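Local coordinates for protein pyocin S5 (Pseudomonas aeruginosa PAO1, PDB 6THK) that probably kills competing bacteria as a channel-forming bacteriocin that depolarises the cytoplasmic membrane after import across the outer membrane, at residues 248-259 with 285-296; 78-86 with 97-105. The protein carries 1 engineered substitution. All coordinates share one frame; numbering follows the deposited sequence.

Contact 1 of 2, residues 248-259 with 285-296. With ZN (zinc ion), chain G.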
loop_
_atom_site.group_PDB
_atom_site.type_symbol
_atom_site.label_atom_id
_atom_site.label_comp_id
_atom_site.label_asym_id
_atom_site.label_seq_id
_atom_site.Cartn_x
_atom_site.Cartn_y
_atom_site.Cartn_z
ATOM N N VAL A 248 -0.122 -4.129 -4.292
ATOM C CA VAL A 248 1.154 -3.811 -3.655
ATOM C C VAL A 248 2.316 -4.507 -4.391
ATOM O O VAL A 248 3.288 -3.840 -4.732
ATOM C CB VAL A 248 1.108 -4.138 -2.140
ATOM C CG1 VAL A 248 2.447 -3.868 -1.465
ATOM C CG2 VAL A 248 0.005 -3.336 -1.458
ATOM N N THR A 249 2.185 -5.824 -4.683
ATOM C CA THR A 249 3.205 -6.595 -5.407
ATOM C C THR A 249 3.502 -5.985 -6.785
ATOM O O THR A 249 4.676 -5.786 -7.116
ATOM C CB THR A 249 2.832 -8.076 -5.462
ATOM O OG1 THR A 249 2.627 -8.524 -4.124
ATOM C CG2 THR A 249 3.906 -8.928 -6.104
ATOM N N GLN A 250 2.444 -5.662 -7.569
ATOM C CA GLN A 250 2.593 -5.057 -8.889
ATOM C C GLN A 250 3.197 -3.643 -8.802
ATOM O O GLN A 250 4.065 -3.304 -9.610
ATOM C CB GLN A 250 1.266 -5.084 -9.665
ATOM C CG GLN A 250 1.415 -4.729 -11.157
ATOM C CD GLN A 250 2.199 -5.756 -11.954
ATOM O OE1 GLN A 250 3.368 -5.558 -12.305
ATOM N NE2 GLN A 250 1.570 -6.879 -12.265
ATOM N N ALA A 251 2.767 -2.835 -7.807
ATOM C CA ALA A 251 3.306 -1.493 -7.569
ATOM C C ALA A 251 4.802 -1.564 -7.259
ATOM O O ALA A 251 5.540 -0.695 -7.712
ATOM C CB ALA A 251 2.567 -0.822 -6.422
ATOM N N ILE A 252 5.250 -2.592 -6.488
ATOM C CA ILE A 252 6.676 -2.805 -6.198
ATOM C C ILE A 252 7.400 -3.142 -7.523
ATOM O O ILE A 252 8.399 -2.502 -7.823
ATOM C CB ILE A 252 6.950 -3.852 -5.068
ATOM C CG1 ILE A 252 6.278 -3.424 -3.743
ATOM C CG2 ILE A 252 8.469 -4.035 -4.848
ATOM C CD1 ILE A 252 6.177 -4.482 -2.658
ATOM N N ALA A 253 6.850 -4.098 -8.323
ATOM C CA ALA A 253 7.361 -4.561 -9.625
ATOM C C ALA A 253 7.520 -3.431 -10.659
ATOM O O ALA A 253 8.507 -3.404 -11.397
ATOM C CB ALA A 253 6.457 -5.648 -10.185
ATOM N N ASP A 254 6.542 -2.520 -10.713
ATOM C CA ASP A 254 6.552 -1.380 -11.609
ATOM C C ASP A 254 7.542 -0.316 -11.140
ATOM O O ASP A 254 8.297 0.204 -11.955
ATOM C CB ASP A 254 5.130 -0.812 -11.766
ATOM C CG ASP A 254 4.158 -1.748 -12.471
ATOM O OD1 ASP A 254 4.489 -2.951 -12.627
ATOM O OD2 ASP A 254 3.068 -1.277 -12.875
ATOM N N LYS A 255 7.579 -0.024 -9.836
ATOM C CA LYS A 255 8.504 0.968 -9.274
ATOM C C LYS A 255 9.985 0.586 -9.398
ATOM O O LYS A 255 10.829 1.474 -9.486
ATOM C CB LYS A 255 8.144 1.302 -7.832
ATOM C CG LYS A 255 7.010 2.287 -7.765
ATOM C CD LYS A 255 6.592 2.612 -6.357
ATOM C CE LYS A 255 5.182 3.143 -6.345
ATOM N NZ LYS A 255 5.004 4.248 -7.320
ATOM N N LYS A 256 10.288 -0.722 -9.390
ATOM C CA LYS A 256 11.629 -1.275 -9.574
ATOM C C LYS A 256 12.049 -1.128 -11.051
ATOM O O LYS A 256 13.232 -0.916 -11.326
ATOM C CB LYS A 256 11.674 -2.751 -9.144
ATOM C CG LYS A 256 11.723 -2.949 -7.631
ATOM C CD LYS A 256 11.947 -4.409 -7.278
ATOM C CE LYS A 256 12.887 -4.570 -6.104
ATOM N NZ LYS A 256 12.163 -4.714 -4.812
ATOM N N GLN A 257 11.079 -1.246 -11.993
ATOM C CA GLN A 257 11.311 -1.085 -13.436
ATOM C C GLN A 257 11.534 0.381 -13.765
ATOM O O GLN A 257 12.308 0.690 -14.670
ATOM C CB GLN A 257 10.152 -1.646 -14.262
ATOM C CG GLN A 257 10.218 -3.162 -14.464
ATOM C CD GLN A 257 9.172 -3.693 -15.428
ATOM O OE1 GLN A 257 8.391 -4.599 -15.101
ATOM N NE2 GLN A 257 9.155 -3.172 -16.654
ATOM N N LEU A 258 10.870 1.287 -13.023
ATOM C CA LEU A 258 11.044 2.727 -13.181
ATOM C C LEU A 258 12.410 3.144 -12.640
ATOM O O LEU A 258 12.986 4.115 -13.123
ATOM C CB LEU A 258 9.958 3.501 -12.427
ATOM C CG LEU A 258 8.571 3.613 -13.050
ATOM C CD1 LEU A 258 7.694 4.504 -12.190
ATOM C CD2 LEU A 258 8.638 4.184 -14.460
ATOM N N GLN A 259 12.907 2.429 -11.618
ATOM C CA GLN A 259 14.195 2.711 -10.998
ATOM C C GLN A 259 15.352 2.389 -11.949
ATOM O O GLN A 259 16.293 3.173 -12.014
ATOM C CB GLN A 259 14.335 1.971 -9.664
ATOM C CG GLN A 259 15.503 2.465 -8.823
ATOM C CD GLN A 259 15.135 2.695 -7.383
ATOM O OE1 GLN A 259 14.744 1.762 -6.664
ATOM N NE2 GLN A 259 15.323 3.938 -6.921
ATOM N N LEU A 285 11.501 7.197 -5.234
ATOM C CA LEU A 285 11.121 5.838 -5.620
ATOM C C LEU A 285 11.508 4.810 -4.547
ATOM O O LEU A 285 10.698 3.936 -4.231
ATOM C CB LEU A 285 11.724 5.447 -6.985
ATOM C CG LEU A 285 11.025 5.935 -8.259
ATOM C CD1 LEU A 285 11.718 5.401 -9.485
ATOM C CD2 LEU A 285 9.578 5.495 -8.313
ATOM N N VAL A 286 12.725 4.917 -3.973
ATOM C CA VAL A 286 13.192 3.990 -2.927
ATOM C C VAL A 286 12.297 4.105 -1.695
ATOM O O VAL A 286 11.893 3.086 -1.141
ATOM C CB VAL A 286 14.718 4.103 -2.613
ATOM C CG1 VAL A 286 15.198 5.541 -2.593
ATOM C CG2 VAL A 286 15.103 3.385 -1.321
ATOM N N ASP A 287 11.930 5.342 -1.332
ATOM C CA ASP A 287 11.050 5.668 -0.218
ATOM C C ASP A 287 9.673 5.016 -0.397
ATOM O O ASP A 287 9.156 4.410 0.537
ATOM C CB ASP A 287 10.946 7.195 -0.078
ATOM C CG ASP A 287 12.218 7.894 0.394
ATOM O OD1 ASP A 287 13.277 7.227 0.472
ATOM O OD2 ASP A 287 12.161 9.120 0.656
ATOM N N GLU A 288 9.118 5.088 -1.616
ATOM C CA GLU A 288 7.843 4.475 -1.987
ATOM C C GLU A 288 7.903 2.980 -1.937
ATOM O O GLU A 288 6.990 2.372 -1.390
ATOM C CB GLU A 288 7.427 4.900 -3.395
ATOM C CG GLU A 288 6.867 6.311 -3.414
ATOM C CD GLU A 288 6.319 6.801 -4.731
ATOM O OE1 GLU A 288 6.381 6.044 -5.721
ATOM O OE2 GLU A 288 5.833 7.951 -4.781
ATOM N N ILE A 289 8.969 2.376 -2.503
ATOM C CA ILE A 289 9.159 0.916 -2.509
ATOM C C ILE A 289 9.221 0.375 -1.086
ATOM O O ILE A 289 8.596 -0.644 -0.799
ATOM C CB ILE A 289 10.386 0.485 -3.363
ATOM C CG1 ILE A 289 10.090 0.664 -4.865
ATOM C CG2 ILE A 289 10.784 -0.973 -3.074
ATOM C CD1 ILE A 289 11.276 1.049 -5.731
ATOM N N ALA A 290 9.953 1.066 -0.199
ATOM C CA ALA A 290 10.084 0.682 1.195
ATOM C C ALA A 290 8.734 0.790 1.924
ATOM O O ALA A 290 8.427 -0.067 2.752
ATOM C CB ALA A 290 11.144 1.534 1.877
ATOM N N SER A 291 7.927 1.824 1.602
ATOM C CA SER A 291 6.596 2.009 2.171
ATOM C C SER A 291 5.691 0.864 1.722
ATOM O O SER A 291 4.932 0.330 2.531
ATOM C CB SER A 291 5.996 3.335 1.736
ATOM O OG SER A 291 4.605 3.356 2.007
ATOM N N LEU A 292 5.779 0.495 0.429
ATOM C CA LEU A 292 5.018 -0.604 -0.151
ATOM C C LEU A 292 5.429 -1.938 0.449
ATOM O O LEU A 292 4.575 -2.780 0.700
ATOM C CB LEU A 292 5.209 -0.640 -1.668
ATOM C CG LEU A 292 4.392 0.344 -2.494
ATOM C CD1 LEU A 292 4.902 0.389 -3.897
ATOM C CD2 LEU A 292 2.917 -0.039 -2.525
ATOM N N GLN A 293 6.729 -2.143 0.667
ATOM C CA GLN A 293 7.252 -3.387 1.230
ATOM C C GLN A 293 6.791 -3.584 2.668
ATOM O O GLN A 293 6.410 -4.701 3.033
ATOM C CB GLN A 293 8.771 -3.446 1.098
ATOM C CG GLN A 293 9.219 -4.058 -0.226
ATOM C CD GLN A 293 10.681 -3.824 -0.570
ATOM O OE1 GLN A 293 11.233 -4.466 -1.474
ATOM N NE2 GLN A 293 11.340 -2.882 0.111
ATOM N N ALA A 294 6.748 -2.488 3.458
ATOM C CA ALA A 294 6.271 -2.470 4.850
ATOM C C ALA A 294 4.803 -2.878 4.902
ATOM O O ALA A 294 4.421 -3.623 5.803
ATOM C CB ALA A 294 6.443 -1.081 5.461
ATOM N N ARG A 295 3.995 -2.395 3.912
ATOM C CA ARG A 295 2.567 -2.680 3.714
ATOM C C ARG A 295 2.372 -4.161 3.387
ATOM O O ARG A 295 1.494 -4.802 3.969
ATOM C CB ARG A 295 2.051 -1.830 2.554
ATOM C CG ARG A 295 0.539 -1.808 2.358
ATOM C CD ARG A 295 0.162 -0.739 1.347
ATOM N NE ARG A 295 0.876 0.523 1.586
ATOM C CZ ARG A 295 0.312 1.636 2.037
ATOM N NH1 ARG A 295 -0.996 1.680 2.271
ATOM N NH2 ARG A 295 1.047 2.725 2.234
ATOM N N LEU A 296 3.213 -4.701 2.469
ATOM C CA LEU A 296 3.195 -6.100 2.044
ATOM C C LEU A 296 3.420 -7.064 3.207
ATOM O O LEU A 296 2.714 -8.066 3.296
ATOM C CB LEU A 296 4.207 -6.334 0.907
ATOM C CG LEU A 296 4.189 -7.693 0.187
ATOM C CD1 LEU A 296 2.803 -8.064 -0.307
ATOM C CD2 LEU A 296 5.165 -7.700 -0.964
HETATM ZN ZN ZN G . 4.477 8.413 -6.382
#

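Contact 2 of 2, residues 78-86 with 97-105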
loop_
_atom_site.group_PDB
_atom_site.type_symbol
_atom_site.label_atom_id
_atom_site.label_comp_id
_atom_site.label_asym_id
_atom_site.label_seq_id
_atom_site.Cartn_x
_atom_site.Cartn_y
_atom_site.Cartn_z
ATOM N N GLN A 78 20.145 49.810 -23.547
ATOM C CA GLN A 78 19.181 49.282 -24.531
ATOM C C GLN A 78 18.465 48.084 -23.922
ATOM O O GLN A 78 17.257 47.936 -24.110
ATOM C CB GLN A 78 19.838 48.892 -25.874
ATOM C CG GLN A 78 18.816 48.560 -26.986
ATOM C CD GLN A 78 19.397 47.911 -28.228
ATOM O OE1 GLN A 78 20.572 48.099 -28.601
ATOM N NE2 GLN A 78 18.555 47.172 -28.936
ATOM N N VAL A 79 19.210 47.252 -23.171
ATOM C CA VAL A 79 18.687 46.075 -22.469
ATOM C C VAL A 79 17.590 46.503 -21.470
ATOM O O VAL A 79 16.461 46.016 -21.561
ATOM C CB VAL A 79 19.841 45.270 -21.801
ATOM C CG1 VAL A 79 19.335 44.368 -20.673
ATOM C CG2 VAL A 79 20.603 44.454 -22.840
ATOM N N ASP A 80 17.924 47.463 -20.579
ATOM C CA ASP A 80 17.050 48.012 -19.542
ATOM C C ASP A 80 15.825 48.728 -20.111
ATOM O O ASP A 80 14.720 48.520 -19.615
ATOM C CB ASP A 80 17.842 48.958 -18.624
ATOM C CG ASP A 80 19.054 48.346 -17.937
ATOM O OD1 ASP A 80 19.256 47.111 -18.061
ATOM O OD2 ASP A 80 19.810 49.103 -17.285
ATOM N N GLY A 81 16.027 49.543 -21.152
ATOM C CA GLY A 81 14.964 50.290 -21.815
ATOM C C GLY A 81 13.950 49.381 -22.464
ATOM O O GLY A 81 12.759 49.682 -22.443
ATOM N N LEU A 82 14.422 48.251 -23.020
ATOM C CA LEU A 82 13.599 47.216 -23.658
ATOM C C LEU A 82 12.866 46.383 -22.594
ATOM O O LEU A 82 11.699 46.028 -22.784
ATOM C CB LEU A 82 14.502 46.320 -24.527
ATOM C CG LEU A 82 13.893 45.618 -25.738
ATOM C CD1 LEU A 82 12.973 46.534 -26.509
ATOM C CD2 LEU A 82 14.984 45.085 -26.651
ATOM N N LEU A 83 13.547 46.091 -21.464
ATOM C CA LEU A 83 12.963 45.349 -20.347
ATOM C C LEU A 83 11.827 46.161 -19.731
ATOM O O LEU A 83 10.757 45.610 -19.470
ATOM C CB LEU A 83 14.023 44.995 -19.294
ATOM C CG LEU A 83 14.855 43.740 -19.580
ATOM C CD1 LEU A 83 16.080 43.695 -18.708
ATOM C CD2 LEU A 83 14.046 42.472 -19.391
ATOM N N LYS A 84 12.034 47.491 -19.602
ATOM C CA LYS A 84 11.052 48.448 -19.092
ATOM C C LYS A 84 9.845 48.539 -20.017
ATOM O O LYS A 84 8.752 48.862 -19.557
ATOM C CB LYS A 84 11.679 49.835 -18.917
ATOM N N GLN A 85 10.034 48.251 -21.314
ATOM C CA GLN A 85 8.934 48.282 -22.267
ATOM C C GLN A 85 8.031 47.064 -22.075
ATOM O O GLN A 85 6.811 47.224 -21.994
ATOM C CB GLN A 85 9.446 48.389 -23.708
ATOM C CG GLN A 85 9.960 49.785 -24.114
ATOM C CD GLN A 85 8.880 50.819 -24.347
ATOM O OE1 GLN A 85 7.894 50.593 -25.052
ATOM N NE2 GLN A 85 9.053 51.981 -23.756
ATOM N N ILE A 86 8.634 45.865 -21.933
ATOM C CA ILE A 86 7.921 44.601 -21.715
ATOM C C ILE A 86 7.094 44.617 -20.416
ATOM O O ILE A 86 5.909 44.271 -20.446
ATOM C CB ILE A 86 8.907 43.399 -21.778
ATOM C CG1 ILE A 86 9.500 43.256 -23.198
ATOM C CG2 ILE A 86 8.239 42.090 -21.311
ATOM C CD1 ILE A 86 10.693 42.369 -23.311
ATOM N N GLU A 97 12.848 36.896 -18.644
ATOM C CA GLU A 97 12.658 38.104 -19.444
ATOM C C GLU A 97 13.990 38.825 -19.727
ATOM O O GLU A 97 14.217 39.235 -20.863
ATOM C CB GLU A 97 11.611 39.028 -18.809
ATOM C CG GLU A 97 10.194 38.518 -19.025
ATOM C CD GLU A 97 9.081 39.344 -18.414
ATOM O OE1 GLU A 97 9.317 39.993 -17.368
ATOM O OE2 GLU A 97 7.968 39.342 -18.985
ATOM N N ARG A 98 14.887 38.881 -18.715
ATOM C CA ARG A 98 16.229 39.464 -18.752
ATOM C C ARG A 98 17.114 38.696 -19.739
ATOM O O ARG A 98 17.718 39.309 -20.617
ATOM C CB ARG A 98 16.846 39.450 -17.342
ATOM C CG ARG A 98 17.598 40.732 -16.988
ATOM C CD ARG A 98 17.620 41.016 -15.496
ATOM N NE ARG A 98 16.760 42.139 -15.111
ATOM C CZ ARG A 98 15.965 42.142 -14.042
ATOM N NH1 ARG A 98 15.897 41.078 -13.249
ATOM N NH2 ARG A 98 15.225 43.210 -13.764
ATOM N N VAL A 99 17.148 37.360 -19.619
ATOM C CA VAL A 99 17.908 36.441 -20.472
ATOM C C VAL A 99 17.467 36.578 -21.939
ATOM O O VAL A 99 18.315 36.659 -22.823
ATOM C CB VAL A 99 17.779 34.978 -19.943
ATOM C CG1 VAL A 99 18.244 33.950 -20.972
ATOM C CG2 VAL A 99 18.542 34.802 -18.638
ATOM N N ASP A 100 16.141 36.636 -22.177
ATOM C CA ASP A 100 15.537 36.743 -23.509
ATOM C C ASP A 100 15.900 38.041 -24.246
ATOM O O ASP A 100 16.243 37.984 -25.428
ATOM C CB ASP A 100 14.005 36.544 -23.435
ATOM C CG ASP A 100 13.522 35.111 -23.181
ATOM O OD1 ASP A 100 14.363 34.185 -23.185
ATOM O OD2 ASP A 100 12.292 34.919 -23.000
ATOM N N VAL A 101 15.836 39.193 -23.550
ATOM C CA VAL A 101 16.179 40.504 -24.105
ATOM C C VAL A 101 17.693 40.571 -24.378
ATOM O O VAL A 101 18.091 40.878 -25.498
ATOM C CB VAL A 101 15.665 41.671 -23.209
ATOM C CG1 VAL A 101 16.236 43.019 -23.645
ATOM C CG2 VAL A 101 14.139 41.721 -23.195
ATOM N N MET A 102 18.522 40.237 -23.377
ATOM C CA MET A 102 19.981 40.213 -23.488
ATOM C C MET A 102 20.442 39.322 -24.632
ATOM O O MET A 102 21.386 39.693 -25.322
ATOM C CB MET A 102 20.628 39.738 -22.187
ATOM C CG MET A 102 20.684 40.780 -21.104
ATOM S SD MET A 102 21.371 40.043 -19.607
ATOM C CE MET A 102 21.420 41.451 -18.552
ATOM N N SER A 103 19.783 38.161 -24.848
ATOM C CA SER A 103 20.139 37.249 -25.936
ATOM C C SER A 103 19.824 37.892 -27.295
ATOM O O SER A 103 20.658 37.823 -28.198
ATOM C CB SER A 103 19.413 35.913 -25.793
ATOM O OG SER A 103 19.720 35.265 -24.569
ATOM N N ALA A 104 18.638 38.542 -27.418
ATOM C CA ALA A 104 18.151 39.217 -28.623
ATOM C C ALA A 104 19.097 40.338 -29.057
ATOM O O ALA A 104 19.409 40.457 -30.250
ATOM C CB ALA A 104 16.767 39.785 -28.374
ATOM N N VAL A 105 19.540 41.151 -28.074
ATOM C CA VAL A 105 20.461 42.266 -28.248
ATOM C C VAL A 105 21.836 41.737 -28.685
ATOM O O VAL A 105 22.404 42.261 -29.650
ATOM C CB VAL A 105 20.505 43.134 -26.963
ATOM C CG1 VAL A 105 21.713 44.061 -26.937
ATOM C CG2 VAL A 105 19.209 43.925 -26.809
#

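Contact 1 of 2, residues 248-259 with 285-296
With CG anti to the carbonyl carbon and its chain extended as far as CE, Lys255 runs past Leu292 toward Glu288; a final bend at chi4 (-51°) brings NZ within 2.8 Å of Glu288 OE1. The lysine chain passes roughly perpendicular to the glutamate, and NZ meets the carboxylate oxygen on its syn side, 34° out of the carboxylate plane. The other oxygen, Glu288 OE2, binds zinc at 2.1 Å. Glu221 repeats this division of labour, since its OE2 also binds the zinc while its OE1 forms a salt bridge with Lys255. One ammonium group thus ties together both zinc ligands, and it probably offsets part of their negative charge.

The two helices run antiparallel, at 156° with axes 9.6 Å apart, in a region predicted to be coiled coil, and they interlock by knobs-into-holes packing. Ile252 is a knob among Ile289, Leu292, Gln293 and Leu296; in return, Leu292 fits among Val248, Ala251, Ile252 and Lys255. Ile252 and Leu292 interleave, their tips headed opposite ways, Ile252 CG1 lying 3.6 Å from Leu292 CB. Leu292 CD1 reaches Ala251 CB at 3.6 Å. Lys255 is itself a knob, its aliphatic part against Leu285 and Ile289, with CB 3.6 Å from Ile289 CG1. Beyond Leu292, Val248 turns CG1 to Leu296 CB and CG2 to Arg295 CD, whose side chain also touches helix 214-227.

Contact 2 of 2, residues 78-86 with 97-105
Val101 points its two methyl groups at different residues of segment 78-86 of helix 42-87, and the contact is arranged around that fork. Val101 CG1, anti to the backbone N (chi1 170°), lies 3.8 Å from Leu82 CB and also approaches the carbonyl oxygen of Val79. Val101 CG2 meets Ile86 CD1 at 3.5 Å and Leu83 CD2 at 3.9 Å. Ile86 and Val101 lie side by side with their ends headed opposite ways, whereas Leu82 lies at a slant to the valine. Together Val79, Leu82, Leu83 and Ile86 form the hole for this single knob.

Leu83 divides its branches in a similar way. Its CD2 rests against the backbone at Glu97, while Leu83 CD1 lies 3.7 Å from Arg98 CG, the leucine set nearly perpendicular to the arginine. The nearest part of the arginine is its CG, with NE a little farther off. Ile86 also runs alongside Glu97 in the opposite sense, with CG2 3.6 Å from Glu97 OE2; that carboxylate oxygen has its salt bridge with Arg91 in the connection between the helices.

Toward the other end, Val79 CG1 packs on Met102 CG at 3.9 Å, and Val105 CG2 lies between the side chains of Gln78 and Val79. The segments cross at 130°, as the two arms of a helical hairpin joined by a short connection. Helix 157-212 packs beside the second arm: Leu188 touches Met102 and Ser103, Gln191 touches Arg98, and Leu184 touches Val105, adding a third helix to the hairpin.

How the contacts relate
Contacts 1 and 2 illustrate how a very elongated, largely helical toxin can use the same device in separate places: a pair of helices running in broadly opposing directions, close to antiparallel in contact 1 and more oblique in contact 2. Contact 2 closes before contact 1 opens along the chain; their centres are about 48 Å apart, their nearest atoms about 31 Å. The centre of contact 1 is about 9 Å from the centre of the chain, that of contact 2 about 51 Å. The axes approach to 9.6 Å in both, but several knobs interlock in contact 1 and one in contact 2. Contact 1 also holds a zinc ligand; contact 2 is apolar and holds none.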